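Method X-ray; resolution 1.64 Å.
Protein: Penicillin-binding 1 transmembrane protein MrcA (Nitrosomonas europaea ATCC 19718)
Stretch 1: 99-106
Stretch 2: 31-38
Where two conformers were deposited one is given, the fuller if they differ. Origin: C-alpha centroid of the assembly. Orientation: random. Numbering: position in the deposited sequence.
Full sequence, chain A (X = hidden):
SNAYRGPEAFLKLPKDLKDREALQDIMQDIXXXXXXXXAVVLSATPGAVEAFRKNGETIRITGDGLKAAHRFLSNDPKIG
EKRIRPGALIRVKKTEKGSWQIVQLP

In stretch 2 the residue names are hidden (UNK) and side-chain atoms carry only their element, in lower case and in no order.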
ATOM      1  N   SER A  99       2.107 -14.223  -4.677  1.00 16.29           N
ATOM      2  CA  SER A  99       0.988 -14.197  -5.614  1.00 15.32           C
ATOM      3  C   SER A  99       0.026 -13.103  -5.176  1.00 16.22           C
ATOM      4  O   SER A  99      -0.124 -12.808  -3.970  1.00 15.94           O
ATOM      5  CB  SER A  99       0.252 -15.558  -5.636  1.00 15.41           C
ATOM      6  OG  SER A  99       1.010 -16.639  -6.148  1.00 17.04           O
ATOM      7  N   TRP A 100      -0.659 -12.481  -6.141  1.00 15.27           N
ATOM      8  CA  TRP A 100      -1.646 -11.474  -5.860  1.00 15.15           C
ATOM      9  C   TRP A 100      -2.980 -12.107  -5.548  1.00 15.23           C
ATOM     10  O   TRP A 100      -3.319 -13.153  -6.095  1.00 15.34           O
ATOM     11  CB  TRP A 100      -1.791 -10.513  -7.059  1.00 16.75           C
ATOM     12  CG  TRP A 100      -0.553  -9.635  -7.215  1.00 17.02           C
ATOM     13  CD1 TRP A 100       0.558  -9.922  -7.933  1.00 19.56           C
ATOM     14  CD2 TRP A 100      -0.310  -8.354  -6.611  1.00 17.19           C
ATOM     15  NE1 TRP A 100       1.497  -8.923  -7.800  1.00 18.92           N
ATOM     16  CE2 TRP A 100       0.970  -7.934  -7.020  1.00 19.29           C
ATOM     17  CE3 TRP A 100      -1.039  -7.536  -5.754  1.00 18.37           C
ATOM     18  CZ2 TRP A 100       1.540  -6.733  -6.587  1.00 20.16           C
ATOM     19  CZ3 TRP A 100      -0.479  -6.317  -5.367  1.00 17.75           C
ATOM     20  CH2 TRP A 100       0.802  -5.950  -5.766  1.00 19.63           C
ATOM     21  N   GLN A 101      -3.757 -11.441  -4.689  1.00 15.53           N
ATOM     22  CA  GLN A 101      -5.104 -11.845  -4.357  0.50 15.84           C
ATOM     23  C   GLN A 101      -6.062 -10.671  -4.460  1.00 15.82           C
ATOM     24  O   GLN A 101      -5.686  -9.520  -4.185  1.00 16.55           O
ATOM     25  CB  GLN A 101      -5.119 -12.418  -2.930  0.50 16.46           C
ATOM     26  CG  GLN A 101      -4.754 -11.371  -1.892  0.50 17.45           C
ATOM     27  CD  GLN A 101      -4.437 -11.883  -0.507  0.50 18.58           C
ATOM     28  OE1 GLN A 101      -3.726 -11.196   0.238  0.50 19.21           O
ATOM     29  NE2 GLN A 101      -4.978 -13.032  -0.137  0.50 20.26           N
ATOM     30  N   ILE A 102      -7.308 -10.957  -4.842  1.00 15.21           N
ATOM     31  CA  ILE A 102      -8.387  -9.963  -4.856  1.00 15.51           C
ATOM     32  C   ILE A 102      -8.971  -9.890  -3.446  1.00 16.61           C
ATOM     33  O   ILE A 102      -9.441 -10.896  -2.857  1.00 16.58           O
ATOM     34  CB  ILE A 102      -9.473 -10.311  -5.846  1.00 16.25           C
ATOM     35  CG1 ILE A 102      -8.919 -10.392  -7.275  1.00 16.91           C
ATOM     36  CG2 ILE A 102     -10.614  -9.301  -5.688  1.00 18.24           C
ATOM     37  CD1 ILE A 102      -9.941 -10.761  -8.357  1.00 16.52           C
ATOM     38  N   VAL A 103      -8.885  -8.688  -2.907  1.00 17.39           N
ATOM     39  CA  VAL A 103      -9.357  -8.387  -1.560  1.00 18.63           C
ATOM     40  C   VAL A 103     -10.302  -7.165  -1.578  1.00 19.15           C
ATOM     41  O   VAL A 103     -10.751  -6.731  -2.616  1.00 17.97           O
ATOM     42  CB  VAL A 103      -8.145  -8.113  -0.647  1.00 18.73           C
ATOM     43  CG1 VAL A 103      -7.269  -9.357  -0.557  1.00 18.33           C
ATOM     44  CG2 VAL A 103      -7.329  -6.895  -1.099  1.00 21.54           C
ATOM     45  N   GLN A 104     -10.588  -6.605  -0.411  1.00 21.54           N
ATOM     46  CA  GLN A 104     -11.394  -5.374  -0.392  1.00 22.47           C
ATOM     47  C   GLN A 104     -10.945  -4.496   0.752  1.00 23.43           C
ATOM     48  O   GLN A 104     -10.294  -4.986   1.670  1.00 23.82           O
ATOM     49  CB  GLN A 104     -12.857  -5.691  -0.340  1.00 23.76           C
ATOM     50  CG  GLN A 104     -13.308  -6.406   0.900  1.00 23.42           C
ATOM     51  CD  GLN A 104     -14.716  -6.925   0.808  1.00 24.69           C
ATOM     52  OE1 GLN A 104     -15.471  -6.629  -0.123  1.00 25.77           O
ATOM     53  NE2 GLN A 104     -15.088  -7.739   1.794  1.00 30.47           N
ATOM     54  N   LEU A 105     -11.211  -3.202   0.647  1.00 25.80           N
ATOM     55  CA  LEU A 105     -10.766  -2.256   1.668  1.00 29.29           C
ATOM     56  C   LEU A 105     -11.531  -2.551   2.947  1.00 30.90           C
ATOM     57  O   LEU A 105     -12.705  -2.928   2.891  1.00 30.78           O
ATOM     58  CB  LEU A 105     -10.959  -0.804   1.208  1.00 29.31           C
ATOM     59  CG  LEU A 105      -9.953  -0.333   0.147  1.00 30.58           C
ATOM     60  CD1 LEU A 105     -10.392   0.962  -0.494  1.00 31.16           C
ATOM     61  CD2 LEU A 105      -8.521  -0.277   0.675  1.00 31.70           C
ATOM     62  N   PRO A 106     -10.872  -2.376   4.118  1.00 32.79           N
ATOM     63  CA  PRO A 106     -11.566  -2.691   5.380  1.00 33.77           C
ATOM     64  C   PRO A 106     -12.752  -1.748   5.586  1.00 35.69           C
ATOM     65  O   PRO A 106     -12.681  -0.576   5.207  1.00 36.77           O
ATOM     66  CB  PRO A 106     -10.493  -2.455   6.449  1.00 34.74           C
ATOM     67  CG  PRO A 106      -9.451  -1.567   5.793  1.00 34.13           C
ATOM     68  CD  PRO A 106      -9.496  -1.875   4.330  1.00 33.44           C
ATOM     69  OXT PRO A 106     -13.824  -2.140   6.072  1.00 37.09           O
ATOM     70  N   UNK A  31      -2.814   2.710   9.180  1.00 17.82           N
ATOM     71  CA  UNK A  31      -2.250   1.980   8.053  1.00 18.09           C
ATOM     72  C   UNK A  31      -3.070   0.800   7.583  1.00 18.07           C
ATOM     73  O   UNK A  31      -2.564  -0.090   6.902  1.00 18.91           O
ATOM     74  N   UNK A  32      -4.352   0.787   7.897  1.00 18.26           N
ATOM     75  CA  UNK A  32      -5.132  -0.429   7.674  1.00 18.83           C
ATOM     76  C   UNK A  32      -5.457  -0.694   6.205  1.00 19.92           C
ATOM     77  O   UNK A  32      -5.838  -1.841   5.863  1.00 23.13           O
ATOM     78  c   UNK A  32      -5.921  -0.863  10.012  1.00 18.82           C
ATOM     79  n   UNK A  32      -6.472  -0.174  11.004  1.00 20.14           N
ATOM     80  o   UNK A  32      -5.063  -1.767  10.192  1.00 20.59           O
ATOM     81  c   UNK A  32      -6.338  -0.476   8.586  1.00 19.12           C
ATOM     82  N   UNK A  33      -5.270   0.298   5.350  1.00 19.51           N
ATOM     83  CA  UNK A  33      -5.398   0.061   3.889  1.00 19.62           C
ATOM     84  C   UNK A  33      -4.040  -0.151   3.259  1.00 19.59           C
ATOM     85  O   UNK A  33      -3.950  -0.332   2.050  1.00 20.08           O
ATOM     86  o   UNK A  33      -5.453   2.417   3.426  1.00 25.23           O
ATOM     87  c   UNK A  33      -6.145   1.213   3.214  1.00 20.71           C
ATOM     88  N   UNK A  34      -2.958  -0.157   4.049  1.00 19.24           N
ATOM     89  CA  UNK A  34      -1.617  -0.301   3.451  1.00 19.48           C
ATOM     90  C   UNK A  34      -1.498  -1.652   2.715  1.00 19.11           C
ATOM     91  O   UNK A  34      -1.962  -2.683   3.195  1.00 18.28           O
ATOM     92  o   UNK A  34       0.685   1.348   5.823  1.00 20.60           O
ATOM     93  c   UNK A  34      -0.239   1.245   4.966  1.00 20.97           C
ATOM     94  o   UNK A  34      -0.898   2.189   4.478  1.00 20.12           O
ATOM     95  c   UNK A  34      -0.537  -0.205   4.527  1.00 19.32           C
ATOM     96  N   UNK A  35      -0.877  -1.580   1.549  1.00 19.06           N
ATOM     97  CA  UNK A  35      -0.590  -2.733   0.689  1.00 20.14           C
ATOM     98  C   UNK A  35      -1.823  -3.283  -0.023  1.00 19.79           C
ATOM     99  O   UNK A  35      -1.716  -4.284  -0.756  1.00 19.91           O
ATOM    100  c   UNK A  35       0.111  -3.841   1.446  1.00 20.73           C
ATOM    101  o   UNK A  35       1.434  -3.575   3.473  1.00 25.94           O
ATOM    102  o   UNK A  35       2.254  -2.779   1.561  1.00 25.24           O
ATOM    103  c   UNK A  35       1.369  -3.352   2.230  1.00 23.39           C
ATOM    104  N   UNK A  36      -2.961  -2.658   0.196  1.00 19.89           N
ATOM    105  CA  UNK A  36      -4.221  -3.001  -0.491  1.00 20.20           C
ATOM    106  C   UNK A  36      -4.361  -1.986  -1.598  1.00 20.72           C
ATOM    107  O   UNK A  36      -4.709  -0.816  -1.352  1.00 22.37           O
ATOM    108  c   UNK A  36      -6.337  -4.063   2.597  1.00 22.94           C
ATOM    109  c   UNK A  36      -5.459  -2.987   0.442  1.00 19.45           C
ATOM    110  c   UNK A  36      -5.246  -4.021   1.542  1.00 21.44           C
ATOM    111  c   UNK A  36      -6.741  -3.320  -0.388  1.00 20.56           C
ATOM    112  N   UNK A  37      -4.083  -2.438  -2.816  1.00 19.25           N
ATOM    113  CA  UNK A  37      -3.856  -1.565  -3.960  1.00 17.77           C
ATOM    114  C   UNK A  37      -4.997  -1.581  -4.953  1.00 18.40           C
ATOM    115  O   UNK A  37      -5.674  -2.570  -5.113  1.00 18.47           O
ATOM    116  c   UNK A  37      -2.599  -2.003  -4.692  1.00 18.47           C
ATOM    117  c   UNK A  37      -1.364  -2.186  -3.833  1.00 19.72           C
ATOM    118  c   UNK A  37      -1.113  -0.957  -2.919  1.00 21.13           C
ATOM    119  c   UNK A  37      -0.173  -2.508  -4.703  1.00 22.67           C
ATOM    120  N   UNK A  38      -5.199  -0.460  -5.621  1.00 18.57           N
ATOM    121  CA  UNK A  38      -6.228  -0.361  -6.660  1.00 17.19           C
ATOM    122  C   UNK A  38      -5.741  -1.048  -7.924  1.00 17.33           C
ATOM    123  O   UNK A  38      -4.571  -0.977  -8.321  1.00 18.24           O
ATOM    124  c   UNK A  38      -6.597   1.131  -6.967  1.00 19.13           C
TER

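Position 31 has backbone atoms and no side-chain atoms, and nothing of stretch 1 lies near it. Its phi of 71° favours the residue without a CB, so this is Gly31. It opens a type I turn, closed by a hydrogen bond from N of position 34 to Gly31 O at 2.9 Å.

Position 32 carries two carbons, the second bearing one oxygen and one nitrogen, and its backbone O lies 3.6 Å from Pro106 CG. An amide on a short stem makes it Asn32. The amide leads away from stretch 1 and is hydrogen-bonded elsewhere in the structure, so a polar group suits this exposed turn.

Position 33 has one carbon and one oxygen, and its CB packs 3.8 Å from Leu105 CD2. This is Ser33, a small polar residue suited to an exposed turn, with 23 Å² covered by stretch 1.

Position 34 shows two carbons, the second carrying two oxygens, and touches nothing on stretch 1. This is Asp34. Its CA-to-CB bond points away from the apolar contact, and its OD2, hydrogen-bonded elsewhere, would lie only 3.0 Å from an ideal CB on Gly31, a further reason why glycine fits there.

Position 35 repeats the pattern of two carbons and two terminal oxygens, without a close contact to stretch 1: Asp35. It is third in a type II turn from Ser33, closed by a 3.1 Å hydrogen bond from N of position 36 to Ser33 O. Aspartate tolerates its phi of 74° better than most non-glycine residues, and OD1 is hydrogen-bonded elsewhere.

Position 36 has four carbons, forked at the first, with one arm two carbons long; they pack against Val103, Leu105 and Pro106. This is Ile36. Pointing toward stretch 1, it sets CG2 3.7 Å from both Val103 CG2 and Leu105 CD2, and CD1 4.2 Å from Pro106 CD, an apolar setting that suits a branched aliphatic chain.

Position 37 also has four carbons, but forked at the second, and they reach Trp100. This is Leu37. Its CB leaves sideways, yet the longer stem brings CD1 to 3.7 Å from Trp100 CH2, at the edge of the indole and near its plane.

Position 38 has a single side-chain carbon, out of reach of stretch 1: Ala38, whose small apolar methyl is compatible with a buried strand position.

The contact works by apolar packing, with no hydrogen bond between the stretches. Two overlapping turns, each closed by one backbone hydrogen bond, lead to Ile36, which has the largest covered area in stretch 2, 79 Å². Leu37 extends the packing to Trp100, while Asn32 and Ser33 meet the C-terminal residues.

Stretch 2 31-38: GNSDDILA
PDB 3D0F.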